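Putative uncharacterized protein (Mycobacterium avium, PDB 2Z6V) is probably a sulfotransferase that moves a sulfuryl group from a donor such as PAPS to an acceptor not yet known. Local coordinates at residues P130-L135 with S244-M249; R107-L112 with D265-W270; A147-L152 with T240-W245. All coordinates share one frame; numbering follows the deposited sequence.

Contact 1: P130-L135 with S244-M249; sequences PARRSL and SWSLKM. With PLM (palmitic acid), chain C.
The CB methylene of Arg133 rests over one face of the Trp245 indole, a CH-pi contact 4.0 Å from the centroid of the six-membered ring. With CG anti to its carbonyl carbon (chi1 -72°), Trp245 carries the ring back toward segment 130-135, where the backbone N of Leu135 meets its edge. A broad, flat residue suits this place, touching Arg133, Ser134 and Leu135 in succession while leaning on helix 224-238. Arg132 is on the sheet face of Ser244 and Ser246. Its CD lies 3.8 Å from CB of Ser246, and a bend at chi3 (-79°) brings NH1 to 3.3 Å from Ser244 OG, while NH2 forms a salt bridge to Glu356. The segments pair an outermost strand with its neighbour in the five-stranded parallel sheet of the sulfotransferase fold. Arg133 N donates to Ser244 O (2.8 Å) and Arg133 O accepts from Ser246 N (2.8 Å); Ser244 N continues the pairing to Ala131 O (3.2 Å). Farther along, one water bonds both Ser134 OG and Ser246 OG (2.7 Å each), hydroxyls small enough to admit it, and another links Leu135 N to Ser246 O. Past the strand, Met249 CG lies beside CD of palmitic acid.

Contact 2: R107-L112 with D265-W270; sequences RPLIVL and DARLIW
Leu109 and Ile269 pack on one face of two adjacent parallel strands, 109-112 and 267-270, in the interior of the sulfotransferase alpha/beta sheet. CD1 of Leu109 comes 3.7 Å from CD1 of Ile269, and CG2 of Val111 meets CB of the same isoleucine at 3.9 Å. Branched aliphatic residues suit these buried positions, since their methyls fill the space between neighbouring strands without bringing polar groups into it. Ile110, Leu112 and Leu268 fill the other face, where helix 256-262 covers them. Between the faces runs a regular parallel hydrogen-bond pattern, in which Ile110 N donates almost straight to Arg267 O (3.0 Å, 175° at the hydrogen) and Ile110 O accepts from Ile269 N (2.8 Å).

The N-terminal end is polar and looser. Arg107 is exposed, and Asp265 turns its carboxylate toward the backbone N of Arg107, a hydrogen bond modelled too short for its length to be trusted. Arg267 reaches back over this end: NE and NH2 both make weak, bent bonds to Arg107 O, while CB of Arg107 lies over one face of the guanidinium. A long, flexible arginine can thus cover a carbonyl beyond the end of the regular pairing. At the opposite, buried end, CD1 of Leu112 sits over the Trp270 indole, 4.2 Å from the centroid of its five-membered ring and 19° off the normal.

Contact 3: A147-L152 with T240-W245; sequences ASTETL and TAPGSW
Thr240 turns its side chain onto the backbone carbonyl of Ala147, joining the loop before helix 156-166 to the turn that leads into strand 244-248. Its CB lies 3.3 Å from Ala147 O. Beyond CB the side chain forks. With OG1 set between the backbone N and the carbonyl carbon (chi1 49°), the hydroxyl donates to Ala147 O at 2.7 Å, approaching from well above the carbonyl plane instead of along a lone pair. CG2, the other branch, is directed away from that oxygen and leaves the bond to the hydroxyl. Threonine serves here because its short branch holds the donor close to the main chain. The backbone O of Thr240 in turn receives a CA-H...O contact from Ser148 CA at 3.4 Å.

Ala241 follows with a methyl that points into segment 147-152, near Ala147 O and 3.9 Å from Leu152 CD2. A small residue fits where the two backbones approach so closely. Thr149 OG1 comes alongside this alanine, 3.2 Å from its CA, and is also 2.6 Å from a water that donates to Pro242 O. The groups that meet directly are neutral, so the Thr240 bond itself should depend little on ionisation; charge at the junction comes from Arg133, whose NE bonds to Pro242 O.

Contacts 1 and 2 belong to one parallel sheet, with strands in the order 132-134, 244-248, 109-113, 267-272 and 331-335, and their centres lie about 10 Å apart. Strand 244-248 joins them directly, since Leu109 is paired through its backbone with Trp245 and Leu247. Contact 3 lies about 10 Å from contact 1, centre to centre, and about 20 Å from contact 2; it shares Ser244, Trp245 and strand 244-248 with contact 1. Along the chain the segments run 107-112, 130-135, 147-152, 240-249 and 265-270, so contact 2 encloses the others: the sheet core gathers strands far apart in sequence, while contact 3 ties a peripheral loop to it.

Contact 1: P130-L135 with S244-M249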
loop_
_atom_site.group_PDB
_atom_site.type_symbol
_atom_site.label_atom_id
_atom_site.label_comp_id
_atom_site.label_asym_id
_atom_site.label_seq_id
_atom_site.Cartn_x
_atom_site.Cartn_y
_atom_site.Cartn_z
ATOM N N PRO A 130 -12.809 -13.967 11.763
ATOM C CA PRO A 130 -13.936 -13.037 11.924
ATOM C C PRO A 130 -13.796 -11.957 12.997
ATOM O O PRO A 130 -14.570 -11.005 13.015
ATOM C CB PRO A 130 -15.127 -13.970 12.174
ATOM C CG PRO A 130 -14.496 -15.185 12.790
ATOM C CD PRO A 130 -13.229 -15.361 11.993
ATOM N N ALA A 131 -12.810 -12.091 13.879
ATOM C CA ALA A 131 -12.600 -11.100 14.940
ATOM C C ALA A 131 -11.617 -10.021 14.488
ATOM O O ALA A 131 -11.401 -9.013 15.171
ATOM C CB ALA A 131 -12.072 -11.780 16.188
ATOM N N ARG A 132 -11.024 -10.246 13.323
ATOM C CA ARG A 132 -10.054 -9.317 12.776
ATOM C C ARG A 132 -10.637 -8.511 11.606
ATOM O O ARG A 132 -11.383 -9.046 10.786
ATOM C CB ARG A 132 -8.828 -10.105 12.331
ATOM C CG ARG A 132 -7.541 -9.344 12.440
ATOM C CD ARG A 132 -6.371 -10.270 12.206
ATOM N NE ARG A 132 -6.050 -11.084 13.374
ATOM C CZ ARG A 132 -5.679 -10.574 14.542
ATOM N NH1 ARG A 132 -5.595 -9.258 14.695
ATOM N NH2 ARG A 132 -5.358 -11.374 15.545
ATOM N N ARG A 133 -10.324 -7.217 11.560
ATOM C CA ARG A 133 -10.794 -6.362 10.476
ATOM C C ARG A 133 -9.626 -6.082 9.553
ATOM O O ARG A 133 -8.480 -5.981 9.999
ATOM C CB ARG A 133 -11.333 -5.021 10.993
ATOM C CG ARG A 133 -12.684 -5.083 11.701
ATOM C CD ARG A 133 -13.816 -5.595 10.805
ATOM N NE ARG A 133 -14.397 -6.798 11.393
ATOM C CZ ARG A 133 -14.430 -7.987 10.799
ATOM N NH1 ARG A 133 -13.926 -8.146 9.580
ATOM N NH2 ARG A 133 -14.936 -9.031 11.437
ATOM N N SER A 134 -9.923 -5.967 8.262
ATOM C CA SER A 134 -8.914 -5.669 7.257
ATOM C C SER A 134 -9.415 -4.482 6.440
ATOM O O SER A 134 -10.612 -4.218 6.399
ATOM C CB SER A 134 -8.702 -6.879 6.343
ATOM O OG SER A 134 -8.125 -7.966 7.047
ATOM N N LEU A 135 -8.498 -3.754 5.813
ATOM C CA LEU A 135 -8.856 -2.613 4.980
ATOM C C LEU A 135 -9.165 -3.189 3.605
ATOM O O LEU A 135 -8.293 -3.759 2.951
ATOM C CB LEU A 135 -7.686 -1.627 4.885
ATOM C CG LEU A 135 -7.836 -0.334 4.069
ATOM C CD1 LEU A 135 -8.819 0.602 4.741
ATOM C CD2 LEU A 135 -6.475 0.352 3.934
ATOM N N SER A 244 -10.181 -6.130 15.600
ATOM C CA SER A 244 -8.761 -5.834 15.742
ATOM C C SER A 244 -8.224 -5.691 14.319
ATOM O O SER A 244 -8.409 -6.581 13.483
ATOM C CB SER A 244 -8.051 -6.981 16.469
ATOM O OG SER A 244 -6.659 -6.729 16.571
ATOM N N TRP A 245 -7.556 -4.582 14.041
ATOM C CA TRP A 245 -7.045 -4.337 12.701
ATOM C C TRP A 245 -5.839 -5.144 12.211
ATOM O O TRP A 245 -4.906 -5.434 12.955
ATOM C CB TRP A 245 -6.738 -2.839 12.519
ATOM C CG TRP A 245 -7.963 -1.976 12.419
ATOM C CD1 TRP A 245 -8.545 -1.258 13.419
ATOM C CD2 TRP A 245 -8.777 -1.775 11.255
ATOM N NE1 TRP A 245 -9.670 -0.623 12.956
ATOM C CE2 TRP A 245 -9.838 -0.923 11.630
ATOM C CE3 TRP A 245 -8.714 -2.233 9.930
ATOM C CZ2 TRP A 245 -10.832 -0.519 10.727
ATOM C CZ3 TRP A 245 -9.706 -1.828 9.032
ATOM C CH2 TRP A 245 -10.748 -0.980 9.440
ATOM N N SER A 246 -5.889 -5.497 10.933
ATOM C CA SER A 246 -4.813 -6.209 10.261
ATOM C C SER A 246 -4.482 -5.285 9.097
ATOM O O SER A 246 -5.298 -5.102 8.204
ATOM C CB SER A 246 -5.290 -7.561 9.737
ATOM O OG SER A 246 -4.317 -8.111 8.869
ATOM N N LEU A 247 -3.297 -4.694 9.112
ATOM C CA LEU A 247 -2.923 -3.755 8.064
ATOM C C LEU A 247 -1.644 -4.136 7.357
ATOM O O LEU A 247 -0.846 -4.920 7.878
ATOM C CB LEU A 247 -2.766 -2.361 8.661
ATOM C CG LEU A 247 -3.959 -1.923 9.504
ATOM C CD1 LEU A 247 -3.597 -0.712 10.348
ATOM C CD2 LEU A 247 -5.125 -1.631 8.582
ATOM N N LYS A 248 -1.464 -3.564 6.166
ATOM C CA LYS A 248 -0.284 -3.810 5.354
ATOM C C LYS A 248 0.068 -2.637 4.446
ATOM O O LYS A 248 -0.805 -1.922 3.960
ATOM C CB LYS A 248 -0.475 -5.060 4.487
ATOM C CG LYS A 248 0.709 -5.345 3.571
ATOM C CD LYS A 248 0.650 -6.719 2.918
ATOM C CE LYS A 248 -0.330 -6.766 1.754
ATOM N NZ LYS A 248 -0.284 -8.079 1.035
ATOM N N MET A 249 1.370 -2.462 4.237
ATOM C CA MET A 249 1.941 -1.445 3.362
ATOM C C MET A 249 3.447 -1.514 3.517
ATOM O O MET A 249 3.983 -1.225 4.584
ATOM C CB MET A 249 1.470 -0.032 3.706
ATOM C CG MET A 249 2.086 1.002 2.772
ATOM S SD MET A 249 1.514 2.694 2.970
ATOM C CE MET A 249 2.788 3.390 4.023
HETATM C C1 PLM C . 6.828 4.327 -6.581
HETATM O O1 PLM C . 7.892 4.955 -6.772
HETATM O O2 PLM C . 5.674 4.799 -6.661
HETATM C C2 PLM C . 6.937 2.843 -6.219
HETATM C C3 PLM C . 7.940 2.621 -5.086
HETATM C C4 PLM C . 7.973 1.167 -4.611
HETATM C C5 PLM C . 6.615 0.718 -4.066
HETATM C C6 PLM C . 5.651 0.328 -5.189
HETATM C C7 PLM C . 4.229 0.194 -4.645
HETATM C C8 PLM C . 3.635 1.571 -4.342
HETATM C C9 PLM C . 2.824 1.521 -3.047
HETATM C CA PLM C . 1.804 0.380 -3.068
HETATM C CB PLM C . 1.354 0.009 -1.652
HETATM C CC PLM C . 2.572 -0.335 -0.794
HETATM C CD PLM C . 3.264 0.935 -0.295
HETATM C CE PLM C . 4.721 0.686 0.105
HETATM C CF PLM C . 5.542 0.287 -1.123
HETATM C CG PLM C . 7.031 0.169 -0.798
HETATM O O HOH W 1 -5.574 -8.559 6.546
HETATM O O HOH W 2 -5.759 -4.513 5.461
#

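Contact 2: R107-L112 with D265-W270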
loop_
_atom_site.group_PDB
_atom_site.type_symbol
_atom_site.label_atom_id
_atom_site.label_comp_id
_atom_site.label_asym_id
_atom_site.label_seq_id
_atom_site.Cartn_x
_atom_site.Cartn_y
_atom_site.Cartn_z
ATOM N N ARG A 107 -3.399 -2.205 19.329
ATOM C CA ARG A 107 -2.490 -3.242 18.884
ATOM C C ARG A 107 -2.747 -3.745 17.475
ATOM O O ARG A 107 -2.894 -4.946 17.250
ATOM C CB ARG A 107 -2.547 -4.403 19.877
ATOM C CG ARG A 107 -2.193 -3.980 21.288
ATOM C CD ARG A 107 -2.391 -5.099 22.285
ATOM N NE ARG A 107 -1.881 -4.725 23.601
ATOM C CZ ARG A 107 -2.018 -5.465 24.697
ATOM N NH1 ARG A 107 -1.515 -5.041 25.853
ATOM N NH2 ARG A 107 -2.661 -6.626 24.644
ATOM N N PRO A 108 -2.799 -2.830 16.502
ATOM C CA PRO A 108 -3.039 -3.244 15.120
ATOM C C PRO A 108 -1.912 -4.136 14.608
ATOM O O PRO A 108 -0.742 -3.904 14.899
ATOM C CB PRO A 108 -3.108 -1.917 14.372
ATOM C CG PRO A 108 -2.173 -1.047 15.163
ATOM C CD PRO A 108 -2.570 -1.378 16.582
ATOM N N LEU A 109 -2.278 -5.162 13.856
ATOM C CA LEU A 109 -1.314 -6.082 13.284
ATOM C C LEU A 109 -0.900 -5.417 11.979
ATOM O O LEU A 109 -1.735 -5.227 11.102
ATOM C CB LEU A 109 -2.007 -7.417 13.028
ATOM C CG LEU A 109 -1.176 -8.682 12.875
ATOM C CD1 LEU A 109 -0.124 -8.762 13.976
ATOM C CD2 LEU A 109 -2.119 -9.879 12.929
ATOM N N ILE A 110 0.373 -5.052 11.852
ATOM C CA ILE A 110 0.847 -4.354 10.658
ATOM C C ILE A 110 2.017 -5.013 9.931
ATOM O O ILE A 110 3.071 -5.247 10.527
ATOM C CB ILE A 110 1.268 -2.908 11.006
ATOM C CG1 ILE A 110 0.138 -2.196 11.752
ATOM C CG2 ILE A 110 1.614 -2.146 9.736
ATOM C CD1 ILE A 110 0.436 -0.742 12.098
ATOM N N VAL A 111 1.837 -5.286 8.639
ATOM C CA VAL A 111 2.883 -5.914 7.821
ATOM C C VAL A 111 3.674 -4.852 7.048
ATOM O O VAL A 111 3.097 -4.021 6.353
ATOM C CB VAL A 111 2.280 -6.920 6.804
ATOM C CG1 VAL A 111 3.391 -7.535 5.956
ATOM C CG2 VAL A 111 1.500 -7.998 7.537
ATOM N N LEU A 112 4.997 -4.892 7.168
ATOM C CA LEU A 112 5.852 -3.915 6.505
ATOM C C LEU A 112 7.105 -4.568 5.944
ATOM O O LEU A 112 7.335 -5.758 6.146
ATOM C CB LEU A 112 6.241 -2.821 7.505
ATOM C CG LEU A 112 6.902 -3.308 8.805
ATOM C CD1 LEU A 112 8.391 -3.559 8.576
ATOM C CD2 LEU A 112 6.710 -2.270 9.901
ATOM N N ASP A 265 1.580 0.863 20.131
ATOM C CA ASP A 265 1.353 -0.534 20.517
ATOM C C ASP A 265 1.298 -1.527 19.348
ATOM O O ASP A 265 0.983 -2.712 19.535
ATOM C CB ASP A 265 0.051 -0.634 21.320
ATOM C CG ASP A 265 -1.185 -0.210 20.510
ATOM O OD1 ASP A 265 -1.059 0.530 19.497
ATOM O OD2 ASP A 265 -2.300 -0.612 20.909
ATOM N N ALA A 266 1.608 -1.042 18.150
ATOM C CA ALA A 266 1.573 -1.864 16.947
ATOM C C ALA A 266 2.399 -3.145 16.987
ATOM O O ALA A 266 3.558 -3.150 17.394
ATOM C CB ALA A 266 1.999 -1.033 15.753
ATOM N N ARG A 267 1.785 -4.237 16.556
ATOM C CA ARG A 267 2.469 -5.516 16.482
ATOM C C ARG A 267 2.978 -5.597 15.042
ATOM O O ARG A 267 2.220 -5.817 14.102
ATOM C CB ARG A 267 1.497 -6.639 16.826
ATOM C CG ARG A 267 1.069 -6.550 18.268
ATOM C CD ARG A 267 0.141 -7.661 18.670
ATOM N NE ARG A 267 -1.189 -7.504 18.091
ATOM C CZ ARG A 267 -2.245 -8.213 18.475
ATOM N NH1 ARG A 267 -2.112 -9.124 19.436
ATOM N NH2 ARG A 267 -3.429 -8.012 17.904
ATOM N N LEU A 268 4.281 -5.393 14.895
ATOM C CA LEU A 268 4.937 -5.348 13.601
ATOM C C LEU A 268 5.395 -6.664 12.981
ATOM O O LEU A 268 6.274 -7.353 13.509
ATOM C CB LEU A 268 6.129 -4.396 13.702
ATOM C CG LEU A 268 5.839 -3.024 14.333
ATOM C CD1 LEU A 268 7.154 -2.295 14.589
ATOM C CD2 LEU A 268 4.933 -2.199 13.427
ATOM N N ILE A 269 4.792 -7.003 11.846
ATOM C CA ILE A 269 5.164 -8.208 11.120
ATOM C C ILE A 269 6.062 -7.743 9.988
ATOM O O ILE A 269 5.607 -7.072 9.074
ATOM C CB ILE A 269 3.943 -8.916 10.501
ATOM C CG1 ILE A 269 2.978 -9.368 11.597
ATOM C CG2 ILE A 269 4.401 -10.110 9.678
ATOM C CD1 ILE A 269 1.734 -10.007 11.063
ATOM N N TRP A 270 7.341 -8.076 10.067
ATOM C CA TRP A 270 8.301 -7.696 9.039
ATOM C C TRP A 270 8.335 -8.823 7.998
ATOM O O TRP A 270 8.648 -9.973 8.325
ATOM C CB TRP A 270 9.681 -7.518 9.679
ATOM C CG TRP A 270 10.705 -6.829 8.824
ATOM C CD1 TRP A 270 10.756 -6.799 7.461
ATOM C CD2 TRP A 270 11.870 -6.128 9.284
ATOM N NE1 TRP A 270 11.883 -6.126 7.041
ATOM C CE2 TRP A 270 12.584 -5.704 8.139
ATOM C CE3 TRP A 270 12.381 -5.819 10.554
ATOM C CZ2 TRP A 270 13.786 -4.985 8.224
ATOM C CZ3 TRP A 270 13.581 -5.102 10.640
ATOM C CH2 TRP A 270 14.267 -4.694 9.479
#

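Contact 3: A147-L152 with T240-W245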
loop_
_atom_site.group_PDB
_atom_site.type_symbol
_atom_site.label_atom_id
_atom_site.label_comp_id
_atom_site.label_asym_id
_atom_site.label_seq_id
_atom_site.Cartn_x
_atom_site.Cartn_y
_atom_site.Cartn_z
ATOM N N ALA A 147 -19.776 0.694 6.414
ATOM C CA ALA A 147 -20.720 -0.416 6.414
ATOM C C ALA A 147 -20.596 -1.296 7.645
ATOM O O ALA A 147 -19.581 -1.288 8.342
ATOM C CB ALA A 147 -20.527 -1.268 5.159
ATOM N N SER A 148 -21.649 -2.063 7.903
ATOM C CA SER A 148 -21.672 -2.989 9.022
ATOM C C SER A 148 -20.767 -4.185 8.703
ATOM O O SER A 148 -20.424 -4.437 7.536
ATOM C CB SER A 148 -23.098 -3.484 9.250
ATOM O OG SER A 148 -23.543 -4.205 8.120
ATOM N N THR A 149 -20.390 -4.921 9.743
ATOM C CA THR A 149 -19.545 -6.100 9.593
ATOM C C THR A 149 -20.167 -7.100 8.610
ATOM O O THR A 149 -19.507 -7.564 7.675
ATOM C CB THR A 149 -19.344 -6.802 10.958
ATOM O OG1 THR A 149 -18.844 -5.852 11.907
ATOM C CG2 THR A 149 -18.353 -7.947 10.839
ATOM N N GLU A 150 -21.443 -7.414 8.817
ATOM C CA GLU A 150 -22.149 -8.370 7.967
ATOM C C GLU A 150 -22.146 -8.039 6.471
ATOM O O GLU A 150 -22.302 -8.936 5.641
ATOM C CB GLU A 150 -23.606 -8.513 8.420
ATOM C CG GLU A 150 -23.804 -8.962 9.857
ATOM C CD GLU A 150 -23.429 -7.897 10.891
ATOM O OE1 GLU A 150 -23.887 -6.737 10.766
ATOM O OE2 GLU A 150 -22.688 -8.232 11.843
ATOM N N THR A 151 -21.973 -6.764 6.127
ATOM C CA THR A 151 -22.004 -6.356 4.728
ATOM C C THR A 151 -20.678 -5.850 4.138
ATOM O O THR A 151 -20.655 -5.261 3.058
ATOM C CB THR A 151 -23.098 -5.275 4.519
ATOM O OG1 THR A 151 -22.789 -4.118 5.306
ATOM C CG2 THR A 151 -24.467 -5.804 4.950
ATOM N N LEU A 152 -19.568 -6.087 4.825
ATOM C CA LEU A 152 -18.283 -5.624 4.320
ATOM C C LEU A 152 -17.988 -6.143 2.915
ATOM O O LEU A 152 -17.197 -5.549 2.176
ATOM C CB LEU A 152 -17.157 -6.028 5.272
ATOM C CG LEU A 152 -17.201 -5.369 6.654
ATOM C CD1 LEU A 152 -16.027 -5.869 7.481
ATOM C CD2 LEU A 152 -17.155 -3.846 6.519
ATOM N N THR A 240 -18.755 1.044 12.597
ATOM C CA THR A 240 -19.874 0.200 12.185
ATOM C C THR A 240 -19.470 -1.261 12.025
ATOM O O THR A 240 -20.322 -2.143 11.988
ATOM C CB THR A 240 -20.517 0.696 10.864
ATOM O OG1 THR A 240 -19.495 0.938 9.887
ATOM C CG2 THR A 240 -21.318 1.974 11.105
ATOM N N ALA A 241 -18.165 -1.505 11.940
ATOM C CA ALA A 241 -17.621 -2.849 11.780
ATOM C C ALA A 241 -16.380 -2.998 12.664
ATOM O O ALA A 241 -15.247 -2.983 12.178
ATOM C CB ALA A 241 -17.259 -3.086 10.323
ATOM N N PRO A 242 -16.589 -3.159 13.980
ATOM C CA PRO A 242 -15.526 -3.307 14.983
ATOM C C PRO A 242 -14.673 -4.572 14.886
ATOM O O PRO A 242 -15.110 -5.598 14.353
ATOM C CB PRO A 242 -16.293 -3.221 16.305
ATOM C CG PRO A 242 -17.596 -3.874 15.960
ATOM C CD PRO A 242 -17.919 -3.280 14.604
ATOM N N GLY A 243 -13.455 -4.473 15.415
ATOM C CA GLY A 243 -12.530 -5.590 15.411
ATOM C C GLY A 243 -11.083 -5.160 15.601
ATOM O O GLY A 243 -10.779 -3.972 15.760
ATOM N N SER A 244 -10.181 -6.130 15.600
ATOM C CA SER A 244 -8.761 -5.834 15.742
ATOM C C SER A 244 -8.224 -5.691 14.319
ATOM O O SER A 244 -8.409 -6.581 13.483
ATOM C CB SER A 244 -8.051 -6.981 16.469
ATOM O OG SER A 244 -6.659 -6.729 16.571
ATOM N N TRP A 245 -7.556 -4.582 14.041
ATOM C CA TRP A 245 -7.045 -4.337 12.701
ATOM C C TRP A 245 -5.839 -5.144 12.211
ATOM O O TRP A 245 -4.906 -5.434 12.955
ATOM C CB TRP A 245 -6.738 -2.839 12.519
ATOM C CG TRP A 245 -7.963 -1.976 12.419
ATOM C CD1 TRP A 245 -8.545 -1.258 13.419
ATOM C CD2 TRP A 245 -8.777 -1.775 11.255
ATOM N NE1 TRP A 245 -9.670 -0.623 12.956
ATOM C CE2 TRP A 245 -9.838 -0.923 11.630
ATOM C CE3 TRP A 245 -8.714 -2.233 9.930
ATOM C CZ2 TRP A 245 -10.832 -0.519 10.727
ATOM C CZ3 TRP A 245 -9.706 -1.828 9.032
ATOM C CH2 TRP A 245 -10.748 -0.980 9.440
HETATM O O HOH W 3 -18.002 -6.639 14.270
#